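Local coordinates for LPXTG cell wall surface protein (Streptococcus gordonii, PDB 7AVH), which probably acts in bacterial adhesion, its tandem SHIRT domains forming part of an extended cell-wall-anchored stalk that would project the adhesive region from the surface, at residues D115-P127 / Y144-F158. Sequence-based numbering, arbitrary orientation. Where two conformers were deposited one is given.
Sequences DLKDGSQATPTQP and YDKTSETINGADAHF
Pro124 fills the corner between two aromatic rings, its CB lying 3.7 Å from the ring centroid of Tyr144 and its CD 3.8 Å from that of Phe158, both CH-pi contacts over a face; a compact, rigid ring offering C-H groups to both faces suits such a corner. Ala122, a small apolar residue on the buried face, sets CB against Phe158 CZ and, 4.1 Å away, against Ile151 CD1. The latter methyl also reaches Leu116 CD1, the two branched chains crossing at about a right angle. Backbone bonds join Ala122 and Glu149 in both directions as a hydrogen-bonded antiparallel pair, and Ile151 N gives Ser120 O a nearly straight hydrogen bond (N-H...O 173°). On the other, exposed face, Gln121 bends at chi2 (80°), so that NE2 donates a hydrogen bond to Thr150 OG1 (3.3 Å), which lies out of the amide plane. In the type II turn Lys117–Ser120, Gly119 easily takes the positive phi and its N donates to Ile151 O; Ser120 N and OG share Lys117 O. Farther out, Asp118 OD1 accepts Gly153 N on its syn side at 2.8 Å. This two-stranded ribbon flanks the main sheet of the second SHIRT domain: Leu116 and Phe158 pair with Tyr86 and Thr89 of strand 72-94, while Pro127 packs on Phe141 of strand 137-144.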
ATOM      1  N   ASP A 115       3.404  -4.105  -5.269  1.00 16.01           N
ATOM      2  CA  ASP A 115       3.163  -3.217  -4.096  1.00 17.12           C
ATOM      3  C   ASP A 115       3.944  -1.911  -4.232  1.00 16.39           C
ATOM      4  O   ASP A 115       4.448  -1.378  -3.255  1.00 23.66           O
ATOM      5  CB  ASP A 115       3.497  -3.919  -2.781  1.00 23.44           C
ATOM      6  CG  ASP A 115       2.968  -5.329  -2.699  1.00 29.36           C
ATOM      7  OD1 ASP A 115       1.756  -5.473  -2.439  1.00 45.76           O
ATOM      8  OD2 ASP A 115       3.783  -6.282  -2.940  1.00 67.57           O
ATOM      9  N   LEU A 116       4.083  -1.428  -5.475  1.00 16.31           N
ATOM     10  CA  LEU A 116       4.784  -0.154  -5.719  1.00 19.04           C
ATOM     11  C   LEU A 116       3.821   1.005  -5.456  1.00 17.55           C
ATOM     12  O   LEU A 116       2.715   1.046  -5.971  1.00 17.28           O
ATOM     13  CB  LEU A 116       5.302  -0.109  -7.153  1.00 17.12           C
ATOM     14  CG  LEU A 116       6.200  -1.268  -7.616  1.00 17.97           C
ATOM     15  CD1 LEU A 116       6.704  -1.044  -9.013  1.00 21.58           C
ATOM     16  CD2 LEU A 116       7.323  -1.482  -6.653  1.00 23.10           C
ATOM     17  N   LYS A 117       4.279   1.972  -4.699  1.00 17.62           N
ATOM     18  CA  LYS A 117       3.471   3.158  -4.390  1.00 19.50           C
ATOM     19  C   LYS A 117       3.302   4.067  -5.590  1.00 20.25           C
ATOM     20  O   LYS A 117       4.245   4.293  -6.386  1.00 21.99           O
ATOM     21  CB  LYS A 117       4.078   3.920  -3.227  1.00 22.82           C
ATOM     22  CG  LYS A 117       3.922   3.118  -1.944  1.00 29.00           C
ATOM     23  CD  LYS A 117       4.237   3.894  -0.699  1.00 32.90           C
ATOM     24  CE  LYS A 117       4.289   3.012   0.527  1.00 38.34           C
ATOM     25  NZ  LYS A 117       4.762   3.882   1.627  1.00 49.57           N
ATOM     26  N   ASP A 118       2.111   4.587  -5.730  1.00 21.97           N
ATOM     27  CA  ASP A 118       1.845   5.644  -6.728  1.00 21.58           C
ATOM     28  C   ASP A 118       2.824   6.817  -6.499  1.00 24.74           C
ATOM     29  O   ASP A 118       3.072   7.232  -5.319  1.00 27.71           O
ATOM     30  CB  ASP A 118       0.393   6.134  -6.702  1.00 26.39           C
ATOM     31  CG  ASP A 118      -0.122   6.659  -8.056  1.00 29.72           C
ATOM     32  OD1 ASP A 118       0.644   6.665  -9.009  1.00 29.51           O
ATOM     33  OD2 ASP A 118      -1.326   7.026  -8.166  1.00 37.60           O
ATOM     34  N   GLY A 119       3.378   7.307  -7.606  1.00 23.87           N
ATOM     35  CA  GLY A 119       4.370   8.398  -7.651  1.00 27.44           C
ATOM     36  C   GLY A 119       5.798   7.920  -7.421  1.00 24.24           C
ATOM     37  O   GLY A 119       6.702   8.777  -7.530  1.00 28.57           O
ATOM     38  N   SER A 120       6.030   6.650  -7.059  1.00 21.68           N
ATOM     39  CA  SER A 120       7.378   6.118  -6.814  1.00 20.57           C
ATOM     40  C   SER A 120       8.102   5.847  -8.151  1.00 20.59           C
ATOM     41  O   SER A 120       7.498   5.836  -9.243  1.00 19.88           O
ATOM     42  CB  SER A 120       7.377   4.864  -5.931  1.00 21.16           C
ATOM     43  OG  SER A 120       6.789   3.748  -6.618  1.00 21.91           O
ATOM     44  N   GLN A 121       9.401   5.683  -8.067  1.00 19.80           N
ATOM     45  CA  GLN A 121      10.236   5.315  -9.242  1.00 18.86           C
ATOM     46  C   GLN A 121      10.387   3.808  -9.309  1.00 15.68           C
ATOM     47  O   GLN A 121      10.786   3.167  -8.308  1.00 21.24           O
ATOM     48  CB  GLN A 121      11.618   5.984  -9.149  1.00 24.96           C
ATOM     49  CG  GLN A 121      12.317   6.084 -10.517  1.00 35.27           C
ATOM     50  CD  GLN A 121      11.733   7.268 -11.260  1.00 45.08           C
ATOM     51  OE1 GLN A 121      11.967   7.423 -12.452  1.00 62.60           O
ATOM     52  NE2 GLN A 121      10.919   8.079 -10.590  1.00 40.33           N
ATOM     53  N   ALA A 122      10.065   3.235 -10.463  1.00 17.14           N
ATOM     54  CA  ALA A 122      10.304   1.804 -10.690  1.00 16.38           C
ATOM     55  C   ALA A 122      11.559   1.643 -11.553  1.00 15.21           C
ATOM     56  O   ALA A 122      11.676   2.354 -12.573  1.00 17.91           O
ATOM     57  CB  ALA A 122       9.138   1.150 -11.357  1.00 18.62           C
ATOM     58  N   THR A 123      12.397   0.721 -11.174  1.00 15.59           N
ATOM     59  CA  THR A 123      13.577   0.346 -12.011  0.50 16.00           C
ATOM     60  C   THR A 123      13.480  -1.140 -12.321  1.00 15.27           C
ATOM     61  O   THR A 123      13.147  -1.960 -11.468  1.00 16.80           O
ATOM     62  CB  THR A 123      14.903   0.789 -11.393  0.50 17.71           C
ATOM     63  OG1 THR A 123      15.101   0.097 -10.154  0.50 24.29           O
ATOM     64  CG2 THR A 123      14.929   2.293 -11.178  0.50 18.02           C
ATOM     65  N   PRO A 124      13.698  -1.534 -13.589  1.00 14.84           N
ATOM     66  CA  PRO A 124      13.498  -2.905 -13.939  1.00 15.38           C
ATOM     67  C   PRO A 124      14.542  -3.796 -13.271  1.00 12.43           C
ATOM     68  O   PRO A 124      15.666  -3.376 -12.968  1.00 17.11           O
ATOM     69  CB  PRO A 124      13.753  -2.923 -15.466  1.00 15.54           C
ATOM     70  CG  PRO A 124      14.645  -1.758 -15.665  1.00 16.70           C
ATOM     71  CD  PRO A 124      14.101  -0.714 -14.721  1.00 16.23           C
ATOM     72  N   THR A 125      14.126  -5.024 -12.981  1.00 14.44           N
ATOM     73  CA  THR A 125      15.002  -6.055 -12.443  1.00 14.10           C
ATOM     74  C   THR A 125      15.947  -6.517 -13.563  1.00 12.76           C
ATOM     75  O   THR A 125      15.473  -6.966 -14.594  1.00 14.32           O
ATOM     76  CB  THR A 125      14.187  -7.230 -11.933  1.00 13.45           C
ATOM     77  OG1 THR A 125      13.246  -6.769 -10.981  1.00 16.15           O
ATOM     78  CG2 THR A 125      15.060  -8.280 -11.304  1.00 15.92           C
ATOM     79  N   GLN A 126      17.219  -6.539 -13.280  1.00 14.97           N
ATOM     80  CA  GLN A 126      18.188  -7.084 -14.244  1.00 14.82           C
ATOM     81  C   GLN A 126      18.029  -8.586 -14.304  1.00 13.13           C
ATOM     82  O   GLN A 126      17.787  -9.266 -13.302  1.00 16.73           O
ATOM     83  CB  GLN A 126      19.591  -6.646 -13.841  1.00 17.84           C
ATOM     84  CG  GLN A 126      19.797  -5.163 -14.122  1.00 21.75           C
ATOM     85  CD  GLN A 126      19.798  -4.790 -15.579  1.00 22.25           C
ATOM     86  OE1 GLN A 126      20.413  -5.525 -16.294  1.00 26.89           O
ATOM     87  NE2 GLN A 126      19.107  -3.761 -16.038  1.00 29.19           N
ATOM     88  N   PRO A 127      18.183  -9.177 -15.526  0.50 12.95           N
ATOM     89  CA  PRO A 127      18.201 -10.624 -15.624  0.50 13.28           C
ATOM     90  C   PRO A 127      19.312 -11.240 -14.746  0.50 13.33           C
ATOM     91  O   PRO A 127      20.343 -10.592 -14.475  0.50 12.45           O
ATOM     92  CB  PRO A 127      18.457 -10.854 -17.117  0.50 10.58           C
ATOM     93  CG  PRO A 127      17.890  -9.607 -17.781  0.50 11.51           C
ATOM     94  CD  PRO A 127      18.241  -8.502 -16.831  0.50 12.05           C
ATOM     95  N   TYR A 144      17.159  -2.731 -21.034  1.00 13.42           N
ATOM     96  CA  TYR A 144      15.741  -2.332 -21.079  1.00 12.18           C
ATOM     97  C   TYR A 144      15.573  -1.028 -21.857  1.00 14.19           C
ATOM     98  O   TYR A 144      16.510  -0.297 -22.048  1.00 18.93           O
ATOM     99  CB  TYR A 144      15.183  -2.246 -19.659  1.00 13.04           C
ATOM    100  CG  TYR A 144      15.050  -3.589 -18.987  1.00 12.21           C
ATOM    101  CD1 TYR A 144      14.021  -4.467 -19.322  1.00 12.23           C
ATOM    102  CD2 TYR A 144      15.974  -3.998 -18.060  1.00 12.14           C
ATOM    103  CE1 TYR A 144      13.956  -5.727 -18.751  1.00 11.59           C
ATOM    104  CE2 TYR A 144      15.905  -5.231 -17.449  1.00 11.29           C
ATOM    105  CZ  TYR A 144      14.877  -6.105 -17.793  1.00 11.62           C
ATOM    106  OH  TYR A 144      14.791  -7.347 -17.210  1.00 13.14           O
ATOM    107  N   ASP A 145      14.383  -0.827 -22.367  1.00 14.61           N
ATOM    108  CA  ASP A 145      14.004   0.352 -23.171  1.00 16.39           C
ATOM    109  C   ASP A 145      14.050   1.639 -22.341  1.00 18.06           C
ATOM    110  O   ASP A 145      14.235   2.695 -22.919  1.00 22.65           O
ATOM    111  CB  ASP A 145      12.601   0.123 -23.750  1.00 16.86           C
ATOM    112  CG  ASP A 145      11.444  -0.024 -22.747  1.00 21.56           C
ATOM    113  OD1 ASP A 145      11.584  -0.664 -21.649  1.00 16.16           O
ATOM    114  OD2 ASP A 145      10.384   0.443 -23.122  1.00 31.49           O
ATOM    115  N   LYS A 146      13.833   1.536 -21.043  0.50 17.34           N
ATOM    116  CA  LYS A 146      14.092   2.672 -20.140  0.50 19.25           C
ATOM    117  C   LYS A 146      14.770   2.149 -18.877  0.50 16.40           C
ATOM    118  O   LYS A 146      14.672   0.940 -18.507  0.50 18.69           O
ATOM    119  CB  LYS A 146      12.804   3.448 -19.882  0.50 21.92           C
ATOM    120  CG  LYS A 146      11.705   2.544 -19.397  0.50 22.68           C
ATOM    121  CD  LYS A 146      10.309   2.931 -19.818  0.50 19.55           C
ATOM    122  CE  LYS A 146       9.366   1.820 -19.423  0.50 22.94           C
ATOM    123  NZ  LYS A 146       7.968   2.187 -19.695  0.50 25.11           N
ATOM    124  N   THR A 147      15.515   3.054 -18.262  1.00 20.81           N
ATOM    125  CA  THR A 147      16.272   2.769 -17.019  1.00 24.13           C
ATOM    126  C   THR A 147      15.328   2.808 -15.822  1.00 20.70           C
ATOM    127  O   THR A 147      15.678   2.268 -14.775  1.00 20.67           O
ATOM    128  CB  THR A 147      17.396   3.805 -16.818  1.00 26.11           C
ATOM    129  OG1 THR A 147      16.847   5.123 -16.699  1.00 33.65           O
ATOM    130  CG2 THR A 147      18.310   3.817 -17.985  1.00 32.10           C
ATOM    131  N   SER A 148      14.224   3.508 -15.941  1.00 18.46           N
ATOM    132  CA  SER A 148      13.288   3.755 -14.818  1.00 18.31           C
ATOM    133  C   SER A 148      12.019   4.316 -15.392  1.00 19.96           C
ATOM    134  O   SER A 148      12.012   4.772 -16.514  1.00 23.66           O
ATOM    135  CB  SER A 148      13.917   4.714 -13.870  1.00 24.25           C
ATOM    136  OG  SER A 148      14.199   5.926 -14.551  1.00 30.12           O
ATOM    137  N   GLU A 149      10.942   4.299 -14.612  0.50 19.19           N
ATOM    138  CA  GLU A 149       9.730   5.046 -14.978  0.50 22.89           C
ATOM    139  C   GLU A 149       8.994   5.344 -13.690  0.50 21.16           C
ATOM    140  O   GLU A 149       8.960   4.530 -12.777  0.50 17.39           O
ATOM    141  CB  GLU A 149       8.868   4.245 -15.958  0.50 24.41           C
ATOM    142  CG  GLU A 149       7.458   4.767 -16.136  0.50 36.09           C
ATOM    143  CD  GLU A 149       6.479   3.644 -16.425  0.50 49.54           C
ATOM    144  OE1 GLU A 149       6.880   2.703 -17.156  0.50 46.62           O
ATOM    145  OE2 GLU A 149       5.333   3.703 -15.891  0.50 53.98           O
ATOM    146  N   THR A 150       8.375   6.496 -13.683  1.00 23.04           N
ATOM    147  CA  THR A 150       7.558   6.937 -12.548  1.00 21.74           C
ATOM    148  C   THR A 150       6.232   6.202 -12.636  1.00 21.36           C
ATOM    149  O   THR A 150       5.583   6.184 -13.722  1.00 24.05           O
ATOM    150  CB  THR A 150       7.337   8.447 -12.613  1.00 23.44           C
ATOM    151  OG1 THR A 150       8.592   9.103 -12.687  1.00 26.61           O
ATOM    152  CG2 THR A 150       6.567   8.971 -11.418  1.00 28.06           C
ATOM    153  N   ILE A 151       5.782   5.645 -11.510  1.00 19.36           N
ATOM    154  CA  ILE A 151       4.437   5.051 -11.390  1.00 20.69           C
ATOM    155  C   ILE A 151       3.465   6.232 -11.326  1.00 19.87           C
ATOM    156  O   ILE A 151       3.534   7.033 -10.361  1.00 24.86           O
ATOM    157  CB  ILE A 151       4.346   4.140 -10.139  1.00 17.58           C
ATOM    158  CG1 ILE A 151       5.313   2.955 -10.216  1.00 18.45           C
ATOM    159  CG2 ILE A 151       2.924   3.672  -9.935  1.00 19.11           C
ATOM    160  CD1 ILE A 151       5.099   1.997 -11.375  1.00 20.58           C
ATOM    161  N   ASN A 152       2.615   6.413 -12.321  0.50 22.67           N
ATOM    162  CA  ASN A 152       1.636   7.529 -12.283  0.50 26.45           C
ATOM    163  C   ASN A 152       0.259   6.959 -12.563  0.50 21.65           C
ATOM    164  O   ASN A 152      -0.271   7.172 -13.668  0.50 29.55           O
ATOM    165  CB  ASN A 152       2.026   8.643 -13.245  0.50 28.30           C
ATOM    166  CG  ASN A 152       1.055   9.799 -13.216  0.50 33.24           C
ATOM    167  OD1 ASN A 152       1.043  10.602 -14.139  0.50 46.27           O
ATOM    168  ND2 ASN A 152       0.272   9.907 -12.152  0.50 35.70           N
ATOM    169  N   GLY A 153      -0.268   6.235 -11.577  1.00 22.20           N
ATOM    170  CA  GLY A 153      -1.634   5.738 -11.634  1.00 20.93           C
ATOM    171  C   GLY A 153      -1.840   4.563 -12.576  1.00 19.25           C
ATOM    172  O   GLY A 153      -2.949   4.366 -13.084  1.00 19.58           O
ATOM    173  N   ALA A 154      -0.770   3.811 -12.850  1.00 16.38           N
ATOM    174  CA  ALA A 154      -0.886   2.619 -13.676  1.00 16.34           C
ATOM    175  C   ALA A 154       0.329   1.723 -13.459  1.00 12.93           C
ATOM    176  O   ALA A 154       1.431   2.212 -13.121  1.00 15.51           O
ATOM    177  CB  ALA A 154      -1.025   2.963 -15.177  1.00 18.74           C
ATOM    178  N   ASP A 155       0.171   0.457 -13.746  1.00 13.35           N
ATOM    179  CA  ASP A 155       1.313  -0.463 -13.749  1.00 12.33           C
ATOM    180  C   ASP A 155       2.344  -0.025 -14.836  1.00 12.69           C
ATOM    181  O   ASP A 155       1.939   0.576 -15.857  1.00 14.98           O
ATOM    182  CB  ASP A 155       0.798  -1.847 -14.135  1.00 12.43           C
ATOM    183  CG  ASP A 155      -0.132  -2.499 -13.097  1.00 13.33           C
ATOM    184  OD1 ASP A 155      -0.007  -2.137 -11.889  1.00 14.24           O
ATOM    185  OD2 ASP A 155      -0.955  -3.399 -13.524  1.00 13.87           O
ATOM    186  N   ALA A 156       3.614  -0.255 -14.514  1.00 12.63           N
ATOM    187  CA  ALA A 156       4.699  -0.027 -15.473  1.00 13.84           C
ATOM    188  C   ALA A 156       5.099  -1.320 -16.149  1.00 13.45           C
ATOM    189  O   ALA A 156       4.875  -2.432 -15.627  1.00 15.64           O
ATOM    190  CB  ALA A 156       5.897   0.572 -14.762  1.00 17.86           C
ATOM    191  N   HIS A 157       5.762  -1.146 -17.308  1.00 12.77           N
ATOM    192  CA  HIS A 157       6.194  -2.293 -18.104  1.00 12.23           C
ATOM    193  C   HIS A 157       7.539  -1.952 -18.767  1.00 11.35           C
ATOM    194  O   HIS A 157       7.652  -0.879 -19.333  1.00 13.30           O
ATOM    195  CB  HIS A 157       5.134  -2.624 -19.167  1.00 11.85           C
ATOM    196  CG  HIS A 157       5.414  -3.869 -19.939  1.00 11.35           C
ATOM    197  ND1 HIS A 157       5.353  -5.107 -19.353  1.00 12.41           N
ATOM    198  CD2 HIS A 157       5.735  -4.062 -21.285  1.00 12.94           C
ATOM    199  CE1 HIS A 157       5.625  -6.046 -20.300  1.00 13.06           C
ATOM    200  NE2 HIS A 157       5.816  -5.399 -21.483  1.00 14.17           N
ATOM    201  N   PHE A 158       8.462  -2.890 -18.628  1.00 10.14           N
ATOM    202  CA  PHE A 158       9.821  -2.690 -19.190  1.00 11.02           C
ATOM    203  C   PHE A 158      10.081  -3.796 -20.210  1.00 10.77           C
ATOM    204  O   PHE A 158       9.865  -4.970 -19.940  1.00 12.51           O
ATOM    205  CB  PHE A 158      10.835  -2.819 -18.058  1.00 12.61           C
ATOM    206  CG  PHE A 158      10.705  -1.702 -17.050  1.00 12.78           C
ATOM    207  CD1 PHE A 158      11.216  -0.461 -17.317  1.00 15.45           C
ATOM    208  CD2 PHE A 158      10.079  -1.912 -15.819  1.00 15.30           C
ATOM    209  CE1 PHE A 158      11.188   0.572 -16.392  1.00 18.06           C
ATOM    210  CE2 PHE A 158      10.004  -0.868 -14.919  1.00 17.54           C
ATOM    211  CZ  PHE A 158      10.544   0.353 -15.205  1.00 16.92           C
TER
HETATM  212  O   HOH W   1      19.000  -2.050 -18.657  1.00 28.14           O